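Local coordinates for protein nucleoporin NUP145N (Chaetomium thermophilum, PDB 5HB6) that forms the self-cleaving domain of a nuclear pore precursor and probably serves as a structural component of the pore and a docking partner for transport factors, at residues 4-9 against 52-57; 29-34 against 59-64. The protein carries 1 engineered substitution. One frame throughout, in Å; residues are numbered along the deposited sequence.

Both interactions lie in the autopeptidase domain of Nup145N, their centres about 11 Å apart. Strand 4-7 gives one side of interaction 1; strand 28-31 and the turn after it give one side of interaction 2; the two strands are neighbours in the six-stranded antiparallel sheet. The other side comes from a single run of chain: the loop at 52-57 and then strand 58-61, which pairs in its own hairpin with strand 64-67. Along the chain the segments alternate, 4-9, 29-34, 52-57, 59-64. The interactions are joined directly, by hydrogen bonds of Tyr4 OH with Leu60 N and of Trp5 N with Gly30 O, and together they place the loop and hairpin beside the edge of the sheet that strands 4-7 and 28-31 form.

Interaction 1: residues 4-9 against 52-57; sequences YWMSPT and DLFGTI
The carbonyl oxygen of Leu53, the residue before Phe54 on which Tyr4 packs, accepts two backbone bonds, from Thr56 N at 3.1 Å and Ile57 N at 2.8 Å. These fold 52-57 into a compact turn against strand 4-7, an edge strand of the six-stranded antiparallel sheet in this autopeptidase domain. Within the turn, Thr56 OG1 donates to Asp52 OD1 from above the carboxylate plane.

No hydrogen bond joins the segments, and two aromatic residues carry the contact. The rings of Tyr4 and Phe54 are nearly parallel, 18° apart, but slid so far that each chiefly covers the other's CB. Tyr4 CB sits over the Phe54 ring, 3.5 Å from its centroid, and Phe54 CB lies over the Tyr4 ring, 3.7 Å from that centroid. This reciprocal CH-pi pairing suits residues with broad flat faces. Tyrosine adds a polar tip: its OH passes near the backbone of Gly55 and hydrogen-bonds to Leu60 N. Glycine suits position 55, whose phi is positive (74°). Beyond the tyrosine, flexible Met6 is bent at chi3 (79°), which brings its terminal methyl carbon CE within 3.5 Å of Phe54 CZ.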
loop_
_atom_site.group_PDB
_atom_site.type_symbol
_atom_site.label_atom_id
_atom_site.label_comp_id
_atom_site.label_asym_id
_atom_site.label_seq_id
_atom_site.Cartn_x
_atom_site.Cartn_y
_atom_site.Cartn_z
ATOM N N TYR A 4 11.662 5.086 -3.127
ATOM C CA TYR A 4 10.704 4.973 -2.039
ATOM C C TYR A 4 10.608 6.287 -1.277
ATOM O O TYR A 4 11.558 7.069 -1.227
ATOM C CB TYR A 4 11.167 3.930 -1.042
ATOM C CG TYR A 4 10.912 2.468 -1.316
ATOM C CD1 TYR A 4 9.752 1.859 -0.852
ATOM C CD2 TYR A 4 11.867 1.664 -1.959
ATOM C CE1 TYR A 4 9.540 0.518 -1.022
ATOM C CE2 TYR A 4 11.652 0.309 -2.131
ATOM C CZ TYR A 4 10.496 -0.255 -1.650
ATOM O OH TYR A 4 10.241 -1.593 -1.811
ATOM N N TRP A 5 9.451 6.504 -0.648
ATOM C CA TRP A 5 9.261 7.645 0.241
ATOM C C TRP A 5 8.235 7.252 1.296
ATOM O O TRP A 5 7.481 6.285 1.132
ATOM C CB TRP A 5 8.821 8.895 -0.534
ATOM C CG TRP A 5 7.653 8.625 -1.419
ATOM C CD1 TRP A 5 7.685 8.217 -2.736
ATOM C CD2 TRP A 5 6.283 8.685 -1.054
ATOM N NE1 TRP A 5 6.413 8.047 -3.196
ATOM C CE2 TRP A 5 5.528 8.353 -2.193
ATOM C CE3 TRP A 5 5.614 9.043 0.114
ATOM C CZ2 TRP A 5 4.131 8.320 -2.190
ATOM C CZ3 TRP A 5 4.227 9.023 0.122
ATOM C CH2 TRP A 5 3.493 8.653 -1.020
ATOM N N MET A 6 8.184 8.020 2.374
ATOM C CA MET A 6 7.111 7.891 3.357
ATOM C C MET A 6 6.605 9.271 3.756
ATOM O O MET A 6 7.339 10.258 3.691
ATOM C CB MET A 6 7.542 7.082 4.596
ATOM C CG MET A 6 8.555 7.765 5.510
ATOM S SD MET A 6 9.121 6.825 6.944
ATOM C CE MET A 6 10.329 5.750 6.174
ATOM N N SER A 7 5.360 9.302 4.208
ATOM C CA SER A 7 4.725 10.524 4.688
ATOM C C SER A 7 3.859 10.167 5.886
ATOM O O SER A 7 3.098 9.206 5.816
ATOM C CB SER A 7 3.845 11.111 3.583
ATOM O OG SER A 7 3.272 12.332 4.000
ATOM N N PRO A 8 3.964 10.875 7.002
ATOM C CA PRO A 8 5.019 11.824 7.362
ATOM C C PRO A 8 6.409 11.229 7.166
ATOM O O PRO A 8 6.560 9.997 7.155
ATOM C CB PRO A 8 4.764 12.077 8.860
ATOM C CG PRO A 8 3.335 11.745 9.077
ATOM C CD PRO A 8 3.079 10.587 8.138
ATOM N N THR A 9 7.385 12.089 6.914
ATOM C CA THR A 9 8.729 11.616 6.651
ATOM C C THR A 9 9.310 10.975 7.900
ATOM O O THR A 9 8.879 11.245 9.031
ATOM C CB THR A 9 9.640 12.758 6.204
ATOM O OG1 THR A 9 9.787 13.699 7.278
ATOM C CG2 THR A 9 9.099 13.440 4.964
ATOM N N ASP A 52 15.218 1.182 8.132
ATOM C CA ASP A 52 15.235 -0.119 7.492
ATOM C C ASP A 52 13.800 -0.566 7.307
ATOM O O ASP A 52 13.383 -1.644 7.733
ATOM C CB ASP A 52 16.050 -1.132 8.286
ATOM C CG ASP A 52 16.350 -2.376 7.485
ATOM O OD1 ASP A 52 16.339 -2.281 6.236
ATOM O OD2 ASP A 52 16.594 -3.442 8.096
ATOM N N LEU A 53 13.029 0.298 6.654
ATOM C CA LEU A 53 11.631 0.058 6.340
ATOM C C LEU A 53 11.445 -0.256 4.865
ATOM O O LEU A 53 10.877 -1.303 4.511
ATOM C CB LEU A 53 10.820 1.302 6.717
ATOM C CG LEU A 53 9.303 1.169 6.811
ATOM C CD1 LEU A 53 8.749 2.182 7.822
ATOM C CD2 LEU A 53 8.680 1.379 5.457
ATOM N N PHE A 54 11.940 0.615 3.989
ATOM C CA PHE A 54 11.755 0.445 2.553
ATOM C C PHE A 54 12.438 -0.834 2.099
ATOM O O PHE A 54 13.632 -1.034 2.355
ATOM C CB PHE A 54 12.393 1.618 1.799
ATOM C CG PHE A 54 11.844 2.985 2.143
ATOM C CD1 PHE A 54 10.488 3.212 2.383
ATOM C CD2 PHE A 54 12.715 4.057 2.176
ATOM C CE1 PHE A 54 10.053 4.476 2.663
ATOM C CE2 PHE A 54 12.265 5.314 2.431
ATOM C CZ PHE A 54 10.932 5.531 2.686
ATOM N N GLY A 55 11.697 -1.681 1.388
ATOM C CA GLY A 55 12.280 -2.893 0.855
ATOM C C GLY A 55 12.547 -3.978 1.869
ATOM O O GLY A 55 13.054 -5.044 1.495
ATOM N N THR A 56 12.190 -3.754 3.132
ATOM C CA THR A 56 12.464 -4.677 4.224
ATOM C C THR A 56 11.164 -4.996 4.955
ATOM O O THR A 56 10.821 -6.164 5.134
ATOM C CB THR A 56 13.483 -4.047 5.168
ATOM O OG1 THR A 56 14.718 -3.869 4.461
ATOM C CG2 THR A 56 13.724 -4.922 6.364
ATOM N N ILE A 57 10.469 -3.958 5.419
ATOM C CA ILE A 57 9.140 -4.102 6.014
ATOM C C ILE A 57 8.047 -3.942 4.960
ATOM O O ILE A 57 7.152 -4.783 4.838
ATOM C CB ILE A 57 8.965 -3.080 7.165
ATOM C CG1 ILE A 57 9.946 -3.369 8.313
ATOM C CG2 ILE A 57 7.541 -3.105 7.691
ATOM C CD1 ILE A 57 9.855 -2.395 9.489
#

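Interaction 2: residues 29-34 against 59-64; sequences VGRENV and ILEPRS
With CG anti to the backbone N (chi1 -174°) and the chain extended from there to NE, Arg31 reaches past Leu60 CB to the Leu60 carbonyl; Val34, with CG1 likewise anti to its N (chi1 176°), sets that methyl beside Leu60 CB and the Glu61 carbonyl oxygen. Arg31 NH1 donates to Leu60 O over 2.9 Å, at an N-H...O angle of 164°, and the oxygen lies in the guanidinium plane at its edge. Arginine suits this place because its long aliphatic part can pack while its planar end bonds: CB lies 3.9 Å from Leu60 CB, and NE hydrogen-bonds to Gly2 O.

The contact sets a beta hairpin, strands 58-61 and 64-67, beside strand 28-31 of the larger antiparallel sheet. The short strand segments run roughly parallel, with axes 7.5 Å apart at closest approach, and side chains bridge them. Leu60 buries more of its surface here than any other residue; in its branched end, CD1 lies 3.6 Å from Gly30 C, against the backbone of the strand. Residues 61-64 form a type II turn, with Pro62 at the second position, where its restricted phi fits. Val34 CG2 rests 4.1 Å from Pro62 CD, and a bridging water donates to Val34 O and accepts from Arg63 N.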
loop_
_atom_site.group_PDB
_atom_site.type_symbol
_atom_site.label_atom_id
_atom_site.label_comp_id
_atom_site.label_asym_id
_atom_site.label_seq_id
_atom_site.Cartn_x
_atom_site.Cartn_y
_atom_site.Cartn_z
ATOM N N VAL A 29 3.419 4.856 2.680
ATOM C CA VAL A 29 4.676 4.437 2.082
ATOM C C VAL A 29 4.436 4.276 0.605
ATOM O O VAL A 29 3.492 3.592 0.204
ATOM C CB VAL A 29 5.202 3.134 2.706
ATOM C CG1 VAL A 29 6.494 2.666 1.988
ATOM C CG2 VAL A 29 5.475 3.337 4.186
ATOM N N GLY A 30 5.255 4.950 -0.205
ATOM C CA GLY A 30 5.091 4.888 -1.640
ATOM C C GLY A 30 6.407 4.614 -2.339
ATOM O O GLY A 30 7.484 4.659 -1.732
ATOM N N ARG A 31 6.299 4.325 -3.622
ATOM C CA ARG A 31 7.480 4.181 -4.456
ATOM C C ARG A 31 7.147 4.700 -5.839
ATOM O O ARG A 31 6.138 4.316 -6.426
ATOM C CB ARG A 31 8.005 2.750 -4.505
ATOM C CG ARG A 31 9.322 2.598 -5.250
ATOM C CD ARG A 31 9.794 1.162 -5.215
ATOM N NE ARG A 31 11.175 1.076 -5.658
ATOM C CZ ARG A 31 11.885 -0.041 -5.742
ATOM N NH1 ARG A 31 11.335 -1.213 -5.480
ATOM N NH2 ARG A 31 13.147 0.017 -6.127
ATOM N N GLU A 32 7.996 5.578 -6.351
ATOM C CA GLU A 32 7.823 6.090 -7.697
ATOM C C GLU A 32 7.719 4.943 -8.693
ATOM O O GLU A 32 8.439 3.944 -8.597
ATOM C CB GLU A 32 9.031 6.950 -8.077
ATOM C CG GLU A 32 9.240 8.149 -7.190
ATOM C CD GLU A 32 10.534 8.893 -7.497
ATOM O OE1 GLU A 32 10.616 10.085 -7.141
ATOM O OE2 GLU A 32 11.468 8.290 -8.077
ATOM N N ASN A 33 6.782 5.083 -9.624
ATOM C CA ASN A 33 6.566 4.121 -10.692
ATOM C C ASN A 33 5.944 2.827 -10.199
ATOM O O ASN A 33 5.847 1.860 -10.962
ATOM C CB ASN A 33 7.845 3.864 -11.506
ATOM C CG ASN A 33 8.410 5.122 -12.052
ATOM O OD1 ASN A 33 7.719 5.860 -12.752
ATOM N ND2 ASN A 33 9.628 5.440 -11.656
ATOM N N VAL A 34 5.484 2.786 -8.951
ATOM C CA VAL A 34 4.829 1.593 -8.424
ATOM C C VAL A 34 3.465 1.929 -7.836
ATOM O O VAL A 34 2.452 1.374 -8.247
ATOM C CB VAL A 34 5.696 0.838 -7.396
ATOM C CG1 VAL A 34 4.918 -0.352 -6.800
ATOM C CG2 VAL A 34 7.019 0.417 -8.014
ATOM N N ILE A 59 7.481 -3.623 0.956
ATOM C CA ILE A 59 8.140 -3.882 -0.323
ATOM C C ILE A 59 7.159 -3.507 -1.415
ATOM O O ILE A 59 6.055 -4.071 -1.480
ATOM C CB ILE A 59 8.585 -5.344 -0.489
ATOM C CG1 ILE A 59 9.587 -5.721 0.595
ATOM C CG2 ILE A 59 9.262 -5.530 -1.820
ATOM C CD1 ILE A 59 8.971 -6.252 1.820
ATOM N N LEU A 60 7.577 -2.588 -2.277
ATOM C CA LEU A 60 6.783 -2.120 -3.404
ATOM C C LEU A 60 7.553 -2.405 -4.682
ATOM O O LEU A 60 8.598 -1.817 -4.930
ATOM C CB LEU A 60 6.493 -0.626 -3.254
ATOM C CG LEU A 60 5.519 -0.311 -2.124
ATOM C CD1 LEU A 60 5.443 1.167 -1.840
ATOM C CD2 LEU A 60 4.130 -0.801 -2.472
ATOM N N GLU A 61 7.024 -3.300 -5.494
ATOM C CA GLU A 61 7.507 -3.520 -6.846
ATOM C C GLU A 61 6.297 -3.477 -7.760
ATOM O O GLU A 61 5.157 -3.565 -7.282
ATOM C CB GLU A 61 8.238 -4.867 -6.976
ATOM C CG GLU A 61 9.481 -4.937 -6.081
ATOM C CD GLU A 61 10.207 -6.265 -6.154
ATOM O OE1 GLU A 61 9.594 -7.255 -6.606
ATOM O OE2 GLU A 61 11.387 -6.308 -5.751
ATOM N N PRO A 62 6.489 -3.299 -9.068
ATOM C CA PRO A 62 5.325 -3.110 -9.937
ATOM C C PRO A 62 4.282 -4.190 -9.721
ATOM O O PRO A 62 4.560 -5.384 -9.752
ATOM C CB PRO A 62 5.925 -3.139 -11.343
ATOM C CG PRO A 62 7.289 -2.577 -11.148
ATOM C CD PRO A 62 7.746 -3.218 -9.842
ATOM N N ARG A 63 3.066 -3.742 -9.423
ATOM C CA ARG A 63 1.908 -4.601 -9.244
ATOM C C ARG A 63 2.001 -5.476 -8.005
ATOM O O ARG A 63 1.296 -6.477 -7.895
ATOM C CB ARG A 63 1.635 -5.433 -10.491
ATOM C CG ARG A 63 1.494 -4.548 -11.742
ATOM C CD ARG A 63 1.170 -5.343 -12.994
ATOM N NE ARG A 63 -0.108 -6.032 -12.794
ATOM C CZ ARG A 63 -0.450 -7.181 -13.355
ATOM N NH1 ARG A 63 0.369 -7.795 -14.191
ATOM N NH2 ARG A 63 -1.601 -7.731 -13.072
ATOM N N SER A 64 2.819 -5.086 -7.032
ATOM C CA SER A 64 3.097 -5.932 -5.879
ATOM C C SER A 64 3.389 -5.089 -4.638
ATOM O O SER A 64 4.424 -4.433 -4.558
ATOM C CB SER A 64 4.294 -6.805 -6.219
ATOM O OG SER A 64 4.591 -7.681 -5.163
HETATM O O HOH W 1 12.923 -3.956 -5.073
HETATM O O HOH W 2 2.435 -1.059 -9.680
#